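Ribonuclease (PDB 1IYB) probably cleaves single-stranded RNA as a plant endoribonuclease of the RNase T2 family, and binds guanosine 5'-monophosphate in a guanine-recognising site. Local coordinates at residues A[36-44]-A[77-85]; A[94-102]-A[109-117]. All coordinates share one frame; numbering follows the deposited sequence.

Contact 1 of 2, residues A[36-44]-A[77-85]. With 5GP (guanosine-5'-monophosphate), chain C.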
loop_
_atom_site.group_PDB
_atom_site.type_symbol
_atom_site.label_atom_id
_atom_site.label_comp_id
_atom_site.label_asym_id
_atom_site.label_seq_id
_atom_site.Cartn_x
_atom_site.Cartn_y
_atom_site.Cartn_z
ATOM N N PRO A 36 -13.615 16.213 19.763
ATOM C CA PRO A 36 -13.331 15.018 20.564
ATOM C C PRO A 36 -12.646 15.409 21.871
ATOM O O PRO A 36 -12.112 16.515 21.991
ATOM C CB PRO A 36 -12.393 14.212 19.667
ATOM C CG PRO A 36 -12.774 14.650 18.278
ATOM C CD PRO A 36 -12.958 16.134 18.446
ATOM N N ALA A 37 -12.665 14.504 22.843
ATOM C CA ALA A 37 -12.010 14.758 24.119
ATOM C C ALA A 37 -10.520 14.940 23.848
ATOM O O ALA A 37 -9.986 14.366 22.899
ATOM C CB ALA A 37 -12.228 13.585 25.059
ATOM N N SER A 38 -9.852 15.738 24.677
ATOM C CA SER A 38 -8.423 15.976 24.507
ATOM C C SER A 38 -7.593 14.806 25.019
ATOM O O SER A 38 -6.844 14.933 25.988
ATOM C CB SER A 38 -8.004 17.263 25.226
ATOM O OG SER A 38 -8.580 18.397 24.602
ATOM N N ASP A 39 -7.739 13.665 24.355
ATOM C CA ASP A 39 -7.006 12.455 24.706
ATOM C C ASP A 39 -6.524 11.843 23.401
ATOM O O ASP A 39 -6.972 12.236 22.320
ATOM C CB ASP A 39 -7.917 11.435 25.395
ATOM C CG ASP A 39 -8.778 12.047 26.477
ATOM O OD1 ASP A 39 -8.234 12.758 27.347
ATOM O OD2 ASP A 39 -10.004 11.805 26.459
ATOM N N PHE A 40 -5.599 10.895 23.488
ATOM C CA PHE A 40 -5.155 10.234 22.274
ATOM C C PHE A 40 -6.352 9.432 21.772
ATOM O O PHE A 40 -7.204 9.013 22.560
ATOM C CB PHE A 40 -3.997 9.268 22.551
ATOM C CG PHE A 40 -2.665 9.941 22.713
ATOM C CD1 PHE A 40 -2.323 10.567 23.909
ATOM C CD2 PHE A 40 -1.749 9.948 21.667
ATOM C CE1 PHE A 40 -1.084 11.191 24.062
ATOM C CE2 PHE A 40 -0.503 10.573 21.810
ATOM C CZ PHE A 40 -0.174 11.193 23.008
ATOM N N GLY A 41 -6.422 9.235 20.461
ATOM C CA GLY A 41 -7.500 8.448 19.886
ATOM C C GLY A 41 -6.885 7.275 19.147
ATOM O O GLY A 41 -5.722 7.332 18.751
ATOM N N ILE A 42 -7.649 6.204 18.973
ATOM C CA ILE A 42 -7.149 5.033 18.259
ATOM C C ILE A 42 -6.989 5.340 16.773
ATOM O O ILE A 42 -7.836 6.001 16.177
ATOM C CB ILE A 42 -8.141 3.845 18.364
ATOM C CG1 ILE A 42 -8.309 3.418 19.824
ATOM C CG2 ILE A 42 -7.649 2.678 17.506
ATOM C CD1 ILE A 42 -9.462 2.459 20.044
ATOM N N HIS A 43 -5.886 4.899 16.179
ATOM C CA HIS A 43 -5.728 5.056 14.742
ATOM C C HIS A 43 -6.077 3.659 14.227
ATOM O O HIS A 43 -6.981 3.502 13.407
ATOM C CB HIS A 43 -4.300 5.440 14.338
ATOM C CG HIS A 43 -4.144 5.672 12.866
ATOM N ND1 HIS A 43 -3.074 6.352 12.325
ATOM C CD2 HIS A 43 -4.922 5.302 11.819
ATOM C CE1 HIS A 43 -3.199 6.390 11.009
ATOM N NE2 HIS A 43 -4.312 5.760 10.677
ATOM N N GLY A 44 -5.380 2.644 14.740
ATOM C CA GLY A 44 -5.673 1.278 14.339
ATOM C C GLY A 44 -4.777 0.216 14.952
ATOM O O GLY A 44 -3.828 0.528 15.676
ATOM N N GLN A 77 -17.093 5.626 19.210
ATOM C CA GLN A 77 -17.356 7.036 18.972
ATOM C C GLN A 77 -16.507 7.890 19.910
ATOM O O GLN A 77 -16.015 8.952 19.529
ATOM C CB GLN A 77 -18.848 7.324 19.164
ATOM C CG GLN A 77 -19.682 6.843 17.986
ATOM C CD GLN A 77 -21.170 6.771 18.277
ATOM O OE1 GLN A 77 -21.985 6.715 17.355
ATOM N NE2 GLN A 77 -21.530 6.753 19.553
ATOM N N GLN A 78 -16.318 7.412 21.134
ATOM C CA GLN A 78 -15.525 8.146 22.111
ATOM C C GLN A 78 -14.021 7.942 21.978
ATOM O O GLN A 78 -13.248 8.887 22.148
ATOM C CB GLN A 78 -15.949 7.757 23.531
ATOM C CG GLN A 78 -17.383 8.119 23.859
ATOM C CD GLN A 78 -17.684 9.575 23.566
ATOM O OE1 GLN A 78 -16.996 10.468 24.057
ATOM N NE2 GLN A 78 -18.714 9.820 22.761
ATOM N N ASN A 79 -13.609 6.718 21.652
ATOM C CA ASN A 79 -12.192 6.386 21.574
ATOM C C ASN A 79 -11.519 6.265 20.215
ATOM O O ASN A 79 -10.289 6.178 20.144
ATOM C CB ASN A 79 -11.940 5.089 22.344
ATOM C CG ASN A 79 -12.233 5.228 23.819
ATOM O OD1 ASN A 79 -13.343 4.952 24.281
ATOM N ND2 ASN A 79 -11.236 5.675 24.568
ATOM N N TRP A 80 -12.310 6.258 19.148
ATOM C CA TRP A 80 -11.775 6.111 17.794
ATOM C C TRP A 80 -12.377 7.172 16.868
ATOM O O TRP A 80 -12.930 6.848 15.817
ATOM C CB TRP A 80 -12.138 4.719 17.275
ATOM C CG TRP A 80 -11.229 4.144 16.234
ATOM C CD1 TRP A 80 -10.607 4.804 15.212
ATOM C CD2 TRP A 80 -10.889 2.763 16.086
ATOM N NE1 TRP A 80 -9.900 3.913 14.433
ATOM C CE2 TRP A 80 -10.057 2.654 14.948
ATOM C CE3 TRP A 80 -11.209 1.603 16.808
ATOM C CZ2 TRP A 80 -9.540 1.429 14.515
ATOM C CZ3 TRP A 80 -10.698 0.389 16.379
ATOM C CH2 TRP A 80 -9.870 0.311 15.241
ATOM N N PRO A 81 -12.275 8.455 17.241
ATOM C CA PRO A 81 -12.847 9.495 16.381
ATOM C C PRO A 81 -12.101 9.731 15.077
ATOM O O PRO A 81 -10.898 9.472 14.975
ATOM C CB PRO A 81 -12.817 10.732 17.274
ATOM C CG PRO A 81 -11.567 10.515 18.079
ATOM C CD PRO A 81 -11.667 9.043 18.449
ATOM N N THR A 82 -12.832 10.220 14.081
ATOM C CA THR A 82 -12.241 10.556 12.796
ATOM C C THR A 82 -12.059 12.072 12.785
ATOM O O THR A 82 -12.919 12.814 13.271
ATOM C CB THR A 82 -13.137 10.146 11.605
ATOM O OG1 THR A 82 -12.517 10.574 10.386
ATOM C CG2 THR A 82 -14.519 10.788 11.711
ATOM N N LEU A 83 -10.927 12.525 12.257
ATOM C CA LEU A 83 -10.634 13.950 12.193
ATOM C C LEU A 83 -10.473 14.417 10.748
ATOM O O LEU A 83 -9.963 15.503 10.492
ATOM C CB LEU A 83 -9.368 14.261 12.995
ATOM C CG LEU A 83 -9.491 14.049 14.505
ATOM C CD1 LEU A 83 -8.126 14.193 15.163
ATOM C CD2 LEU A 83 -10.474 15.059 15.083
ATOM N N ALA A 84 -10.919 13.593 9.807
ATOM C CA ALA A 84 -10.829 13.933 8.390
ATOM C C ALA A 84 -12.001 14.823 7.964
ATOM O O ALA A 84 -13.040 14.860 8.622
ATOM C CB ALA A 84 -10.807 12.658 7.551
ATOM N N CYS A 85 -11.828 15.544 6.860
ATOM C CA CYS A 85 -12.878 16.423 6.354
ATOM C C CYS A 85 -13.605 15.804 5.165
ATOM O O CYS A 85 -12.997 15.111 4.353
ATOM C CB CYS A 85 -12.293 17.765 5.919
ATOM S SG CYS A 85 -11.718 18.848 7.264
HETATM P P 5GP C . -3.461 3.701 7.680
HETATM O O1P 5GP C . -2.704 2.803 6.803
HETATM O O2P 5GP C . -4.287 2.945 8.702
HETATM O O3P 5GP C . -2.499 4.722 8.381
HETATM O "O5'" 5GP C . -4.509 4.659 6.863
HETATM C "C5'" 5GP C . -5.239 5.752 7.532
HETATM C "C4'" 5GP C . -6.187 6.551 6.606
HETATM O "O4'" 5GP C . -7.464 6.729 7.367
HETATM C "C3'" 5GP C . -5.829 7.979 6.205
HETATM O "O3'" 5GP C . -4.987 8.062 5.065
HETATM C "C2'" 5GP C . -7.178 8.658 5.942
HETATM O "O2'" 5GP C . -7.630 8.468 4.584
HETATM C "C1'" 5GP C . -8.089 7.993 6.962
HETATM N N9 5GP C . -8.559 8.773 8.150
HETATM C C8 5GP C . -9.833 9.162 8.498
HETATM N N7 5GP C . -9.945 9.754 9.669
HETATM C C5 5GP C . -8.612 9.753 10.127
HETATM C C6 5GP C . -8.089 10.266 11.360
HETATM O O6 5GP C . -8.696 10.816 12.272
HETATM N N1 5GP C . -6.675 10.070 11.450
HETATM C C2 5GP C . -5.909 9.456 10.462
HETATM N N2 5GP C . -4.594 9.378 10.755
HETATM N N3 5GP C . -6.398 8.972 9.304
HETATM C C4 5GP C . -7.759 9.156 9.206
HETATM O O HOH W 1 -10.126 9.265 22.555
HETATM O O HOH W 2 -8.932 8.536 16.742
#
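Over one face of the Trp80 indole sits the CG2 methyl of Ile42, a CH-pi contact 3.5 Å from the centroid of the six-membered ring, while His43 O and Gly44 CA approach the same ring obliquely. Guanine N2 lies over one face of the His43 ring. CG2 stands anti to the Ile42 backbone N, leaving CG1 and CD1 to run past Asn79 O. NE1 of Trp80 gives a weak, bent bond to His43 O. The backbones join where Ile42 N donates to Asn79 O at 2.9 Å. One water links Ile42 O to Pro81 O, and Pro36 CG packs on Pro81 and Leu83. Thr82 OG1 donates to N7 of the guanine and Leu83 N to its O6, both at 2.8 Å; the 77-85 chain thus reads the base's Hoogsteen edge as part of the guanine-binding site. With an alanine at Trp80, Ile42 CG2 would probably lose the ring it rests on and His43 O its NE1 donor, leaving a gap beside the strand. The contact joins edge strand 41-48 to the end of helix 73-79, with Leu119 of helix 111-124 against Ile42 and Phe93 and Trp94 of helix 91-102 edge-to-face with Trp80.

Contact 2 of 2, residues A[94-102]-A[109-117]; sequences WSHEWEKHG and FDQHGYFKK. With 5GP (guanosine-5'-monophosphate), chain C.
Glu97 O accepts from two backbone donors, His101 N and Gly102 N, where helix 94-102 widens into a pi-type turn beside Tyr114. The turn sets Gly102 CA over one face of the Tyr114 ring, 3.9 Å from its centroid, and the Tyr114 hydroxyl bonds Leu45 O. Trp98 is sandwiched: Gln111 CG rests over the centre of its six-membered ring (CH-pi, 3.4 Å to the centroid), and the backbone carbon of Gly102 lies on the opposite face. The Gln111 amide stacks at 26° to the indole, its OE1 and NE2 held by Asp65 N and Pro63 O. The edge of Trp98 points at the face of Tyr114 in an offset edge-to-face pair, planes at 75°. CG of Trp98 is anti to the backbone N (chi1 166°), which swings the indole across to helix 111-117. Phe115 turns its edge to Trp94 O, CZ 3.5 Å away. Asp110 N-caps helix 111-117 through Gly113 N. Away from this apolar seam, His96 NE2 donates to O5' of the nucleotide at 2.8 Å, and Lys100 NZ and His101 NE2 bind O1P. Aromatic packing thus holds a helix that also presents lysine and histidine donors to a phosphate, consistent with the active site of T2 ribonucleases.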
loop_
_atom_site.group_PDB
_atom_site.type_symbol
_atom_site.label_atom_id
_atom_site.label_comp_id
_atom_site.label_asym_id
_atom_site.label_seq_id
_atom_site.Cartn_x
_atom_site.Cartn_y
_atom_site.Cartn_z
ATOM N N TRP A 94 -13.360 3.672 10.407
ATOM C CA TRP A 94 -13.381 2.313 10.947
ATOM C C TRP A 94 -13.377 1.273 9.828
ATOM O O TRP A 94 -12.681 0.250 9.912
ATOM C CB TRP A 94 -14.605 2.121 11.854
ATOM C CG TRP A 94 -14.678 3.164 12.929
ATOM C CD1 TRP A 94 -13.622 3.764 13.555
ATOM C CD2 TRP A 94 -15.861 3.746 13.491
ATOM N NE1 TRP A 94 -14.073 4.688 14.467
ATOM C CE2 TRP A 94 -15.442 4.699 14.450
ATOM C CE3 TRP A 94 -17.232 3.556 13.278
ATOM C CZ2 TRP A 94 -16.346 5.463 15.195
ATOM C CZ3 TRP A 94 -18.132 4.317 14.022
ATOM C CH2 TRP A 94 -17.681 5.258 14.969
ATOM N N SER A 95 -14.145 1.537 8.774
ATOM C CA SER A 95 -14.211 0.617 7.641
ATOM C C SER A 95 -12.832 0.490 7.003
ATOM O O SER A 95 -12.385 -0.609 6.685
ATOM C CB SER A 95 -15.210 1.116 6.595
ATOM O OG SER A 95 -15.206 0.269 5.454
ATOM N N HIS A 96 -12.165 1.625 6.819
ATOM C CA HIS A 96 -10.832 1.644 6.229
ATOM C C HIS A 96 -9.842 0.818 7.050
ATOM O O HIS A 96 -9.055 0.048 6.502
ATOM C CB HIS A 96 -10.329 3.087 6.120
ATOM C CG HIS A 96 -8.889 3.194 5.731
ATOM N ND1 HIS A 96 -8.441 2.935 4.455
ATOM C CD2 HIS A 96 -7.789 3.499 6.461
ATOM C CE1 HIS A 96 -7.127 3.075 4.414
ATOM N NE2 HIS A 96 -6.707 3.417 5.620
ATOM N N GLU A 97 -9.875 0.981 8.367
ATOM C CA GLU A 97 -8.960 0.238 9.217
ATOM C C GLU A 97 -9.228 -1.261 9.164
ATOM O O GLU A 97 -8.290 -2.064 9.171
ATOM C CB GLU A 97 -9.027 0.766 10.655
ATOM C CG GLU A 97 -8.465 2.182 10.785
ATOM C CD GLU A 97 -6.993 2.270 10.396
ATOM O OE1 GLU A 97 -6.624 3.204 9.651
ATOM O OE2 GLU A 97 -6.205 1.408 10.843
ATOM N N TRP A 98 -10.496 -1.656 9.097
ATOM C CA TRP A 98 -10.788 -3.080 9.018
ATOM C C TRP A 98 -10.347 -3.664 7.680
ATOM O O TRP A 98 -9.673 -4.694 7.631
ATOM C CB TRP A 98 -12.282 -3.377 9.206
ATOM C CG TRP A 98 -12.599 -4.787 8.791
ATOM C CD1 TRP A 98 -13.165 -5.192 7.612
ATOM C CD2 TRP A 98 -12.215 -5.986 9.479
ATOM N NE1 TRP A 98 -13.143 -6.562 7.520
ATOM C CE2 TRP A 98 -12.566 -7.077 8.651
ATOM C CE3 TRP A 98 -11.601 -6.243 10.713
ATOM C CZ2 TRP A 98 -12.324 -8.407 9.017
ATOM C CZ3 TRP A 98 -11.357 -7.569 11.077
ATOM C CH2 TRP A 98 -11.719 -8.632 10.229
ATOM N N GLU A 99 -10.729 -3.005 6.594
ATOM C CA GLU A 99 -10.390 -3.509 5.272
ATOM C C GLU A 99 -8.902 -3.514 4.949
ATOM O O GLU A 99 -8.401 -4.458 4.340
ATOM C CB GLU A 99 -11.194 -2.741 4.220
ATOM C CG GLU A 99 -12.691 -2.934 4.444
ATOM C CD GLU A 99 -13.557 -2.479 3.287
ATOM O OE1 GLU A 99 -14.795 -2.646 3.390
ATOM O OE2 GLU A 99 -13.013 -1.960 2.286
ATOM N N LYS A 100 -8.179 -2.484 5.373
ATOM C CA LYS A 100 -6.745 -2.434 5.098
ATOM C C LYS A 100 -5.901 -3.264 6.062
ATOM O O LYS A 100 -4.943 -3.922 5.650
ATOM C CB LYS A 100 -6.235 -0.989 5.133
ATOM C CG LYS A 100 -4.726 -0.872 4.899
ATOM C CD LYS A 100 -4.262 0.581 4.836
ATOM C CE LYS A 100 -2.768 0.669 4.520
ATOM N NZ LYS A 100 -2.276 2.077 4.410
ATOM N N HIS A 101 -6.262 -3.242 7.342
ATOM C CA HIS A 101 -5.488 -3.949 8.360
ATOM C C HIS A 101 -6.161 -5.158 9.021
ATOM O O HIS A 101 -5.559 -6.229 9.137
ATOM C CB HIS A 101 -5.074 -2.947 9.442
ATOM C CG HIS A 101 -4.178 -1.851 8.946
ATOM N ND1 HIS A 101 -2.872 -2.073 8.563
ATOM C CD2 HIS A 101 -4.394 -0.522 8.790
ATOM C CE1 HIS A 101 -2.322 -0.928 8.195
ATOM N NE2 HIS A 101 -3.224 0.028 8.324
ATOM N N GLY A 102 -7.396 -4.981 9.480
ATOM C CA GLY A 102 -8.104 -6.071 10.130
ATOM C C GLY A 102 -8.173 -7.359 9.327
ATOM O O GLY A 102 -7.990 -8.451 9.866
ATOM N N PHE A 109 -8.730 -12.588 14.699
ATOM C CA PHE A 109 -9.910 -11.857 15.167
ATOM C C PHE A 109 -10.919 -11.645 14.044
ATOM O O PHE A 109 -10.525 -11.360 12.912
ATOM C CB PHE A 109 -9.547 -10.441 15.652
ATOM C CG PHE A 109 -8.605 -10.390 16.817
ATOM C CD1 PHE A 109 -7.367 -9.763 16.691
ATOM C CD2 PHE A 109 -8.974 -10.893 18.059
ATOM C CE1 PHE A 109 -6.516 -9.633 17.782
ATOM C CE2 PHE A 109 -8.127 -10.768 19.159
ATOM C CZ PHE A 109 -6.897 -10.135 19.017
ATOM N N ASP A 110 -12.211 -11.785 14.341
ATOM C CA ASP A 110 -13.207 -11.464 13.329
ATOM C C ASP A 110 -13.446 -9.968 13.561
ATOM O O ASP A 110 -12.709 -9.345 14.335
ATOM C CB ASP A 110 -14.505 -12.297 13.456
ATOM C CG ASP A 110 -15.180 -12.191 14.816
ATOM O OD1 ASP A 110 -14.884 -11.268 15.598
ATOM O OD2 ASP A 110 -16.048 -13.055 15.087
ATOM N N GLN A 111 -14.437 -9.372 12.912
ATOM C CA GLN A 111 -14.641 -7.938 13.093
ATOM C C GLN A 111 -14.913 -7.505 14.526
ATOM O O GLN A 111 -14.287 -6.562 15.020
ATOM C CB GLN A 111 -15.737 -7.439 12.154
ATOM C CG GLN A 111 -15.274 -7.477 10.707
ATOM C CD GLN A 111 -16.260 -6.867 9.742
ATOM O OE1 GLN A 111 -16.789 -5.781 9.978
ATOM N NE2 GLN A 111 -16.502 -7.558 8.631
ATOM N N HIS A 112 -15.825 -8.192 15.204
ATOM C CA HIS A 112 -16.128 -7.830 16.584
ATOM C C HIS A 112 -14.883 -7.962 17.461
ATOM O O HIS A 112 -14.601 -7.090 18.283
ATOM C CB HIS A 112 -17.237 -8.712 17.153
ATOM C CG HIS A 112 -17.654 -8.320 18.537
ATOM N ND1 HIS A 112 -18.634 -7.382 18.782
ATOM C CD2 HIS A 112 -17.178 -8.693 19.748
ATOM C CE1 HIS A 112 -18.744 -7.195 20.086
ATOM N NE2 HIS A 112 -17.871 -7.979 20.694
ATOM N N GLY A 113 -14.145 -9.056 17.287
ATOM C CA GLY A 113 -12.944 -9.277 18.076
ATOM C C GLY A 113 -11.842 -8.265 17.816
ATOM O O GLY A 113 -11.109 -7.887 18.731
ATOM N N TYR A 114 -11.726 -7.833 16.564
ATOM C CA TYR A 114 -10.717 -6.858 16.161
ATOM C C TYR A 114 -10.972 -5.509 16.833
ATOM O O TYR A 114 -10.090 -4.952 17.488
ATOM C CB TYR A 114 -10.739 -6.683 14.637
ATOM C CG TYR A 114 -9.783 -5.632 14.111
ATOM C CD1 TYR A 114 -8.421 -5.904 13.972
ATOM C CD2 TYR A 114 -10.241 -4.359 13.764
ATOM C CE1 TYR A 114 -7.535 -4.929 13.500
ATOM C CE2 TYR A 114 -9.367 -3.380 13.296
ATOM C CZ TYR A 114 -8.017 -3.672 13.165
ATOM O OH TYR A 114 -7.159 -2.696 12.708
ATOM N N PHE A 115 -12.177 -4.976 16.655
ATOM C CA PHE A 115 -12.509 -3.695 17.256
ATOM C C PHE A 115 -12.516 -3.765 18.776
ATOM O O PHE A 115 -12.100 -2.816 19.439
ATOM C CB PHE A 115 -13.846 -3.184 16.711
ATOM C CG PHE A 115 -13.753 -2.684 15.298
ATOM C CD1 PHE A 115 -14.034 -3.521 14.219
ATOM C CD2 PHE A 115 -13.306 -1.392 15.043
ATOM C CE1 PHE A 115 -13.865 -3.072 12.903
ATOM C CE2 PHE A 115 -13.133 -0.936 13.737
ATOM C CZ PHE A 115 -13.413 -1.778 12.666
ATOM N N LYS A 116 -12.971 -4.885 19.332
ATOM C CA LYS A 116 -12.981 -5.032 20.785
ATOM C C LYS A 116 -11.550 -5.024 21.333
ATOM O O LYS A 116 -11.273 -4.391 22.353
ATOM C CB LYS A 116 -13.685 -6.331 21.195
ATOM C CG LYS A 116 -13.511 -6.698 22.667
ATOM C CD LYS A 116 -14.195 -8.016 22.999
ATOM C CE LYS A 116 -13.648 -8.622 24.289
ATOM N NZ LYS A 116 -13.718 -7.679 25.437
ATOM N N LYS A 117 -10.641 -5.726 20.663
ATOM C CA LYS A 117 -9.261 -5.764 21.126
ATOM C C LYS A 117 -8.663 -4.357 21.107
ATOM O O LYS A 117 -7.970 -3.957 22.043
ATOM C CB LYS A 117 -8.418 -6.698 20.250
ATOM C CG LYS A 117 -6.962 -6.800 20.690
ATOM C CD LYS A 117 -6.826 -7.442 22.060
ATOM C CE LYS A 117 -5.372 -7.471 22.507
ATOM N NZ LYS A 117 -5.193 -8.244 23.773
HETATM P P 5GP C . -3.461 3.701 7.680
HETATM O O1P 5GP C . -2.704 2.803 6.803
HETATM O O2P 5GP C . -4.287 2.945 8.702
HETATM O O3P 5GP C . -2.499 4.722 8.381
HETATM O "O5'" 5GP C . -4.509 4.659 6.863
HETATM C "C5'" 5GP C . -5.239 5.752 7.532
HETATM C "C4'" 5GP C . -6.187 6.551 6.606
HETATM O "O4'" 5GP C . -7.464 6.729 7.367
HETATM C "C3'" 5GP C . -5.829 7.979 6.205
HETATM O "O3'" 5GP C . -4.987 8.062 5.065
HETATM C "C2'" 5GP C . -7.178 8.658 5.942
HETATM O "O2'" 5GP C . -7.630 8.468 4.584
HETATM C "C1'" 5GP C . -8.089 7.993 6.962
HETATM N N9 5GP C . -8.559 8.773 8.150
HETATM C C8 5GP C . -9.833 9.162 8.498
HETATM N N7 5GP C . -9.945 9.754 9.669
HETATM C C5 5GP C . -8.612 9.753 10.127
HETATM C C6 5GP C . -8.089 10.266 11.360
HETATM O O6 5GP C . -8.696 10.816 12.272
HETATM N N1 5GP C . -6.675 10.070 11.450
HETATM C C2 5GP C . -5.909 9.456 10.462
HETATM N N2 5GP C . -4.594 9.378 10.755
HETATM N N3 5GP C . -6.398 8.972 9.304
HETATM C C4 5GP C . -7.759 9.156 9.206
HETATM O O HOH W 3 -8.633 -9.008 12.573
#

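After strand 10-16 and helix 18-21 the chain reaches the loop at 36-40 and strand 41-48, and contact 1 closes the largely irregular excursion of 32 residues that returns through helix 73-79. The chain then enters helix 91-102, and contact 2 closes the short loop of six residues before 109-117. The two closures follow in series, neither nested nor crossed, with centres about 16 Å apart. They meet directly: Trp80 O lies 2.8 Å from Trp94 NE1, a probable hydrogen bond, and the Trp80 ring packs on Phe115. Together they tie an edge strand of the four-stranded antiparallel sheet to three helices. The nucleotide bridges them, its base bonded mainly from 77-85 and its phosphate mainly from 94-102, with His43 beside both.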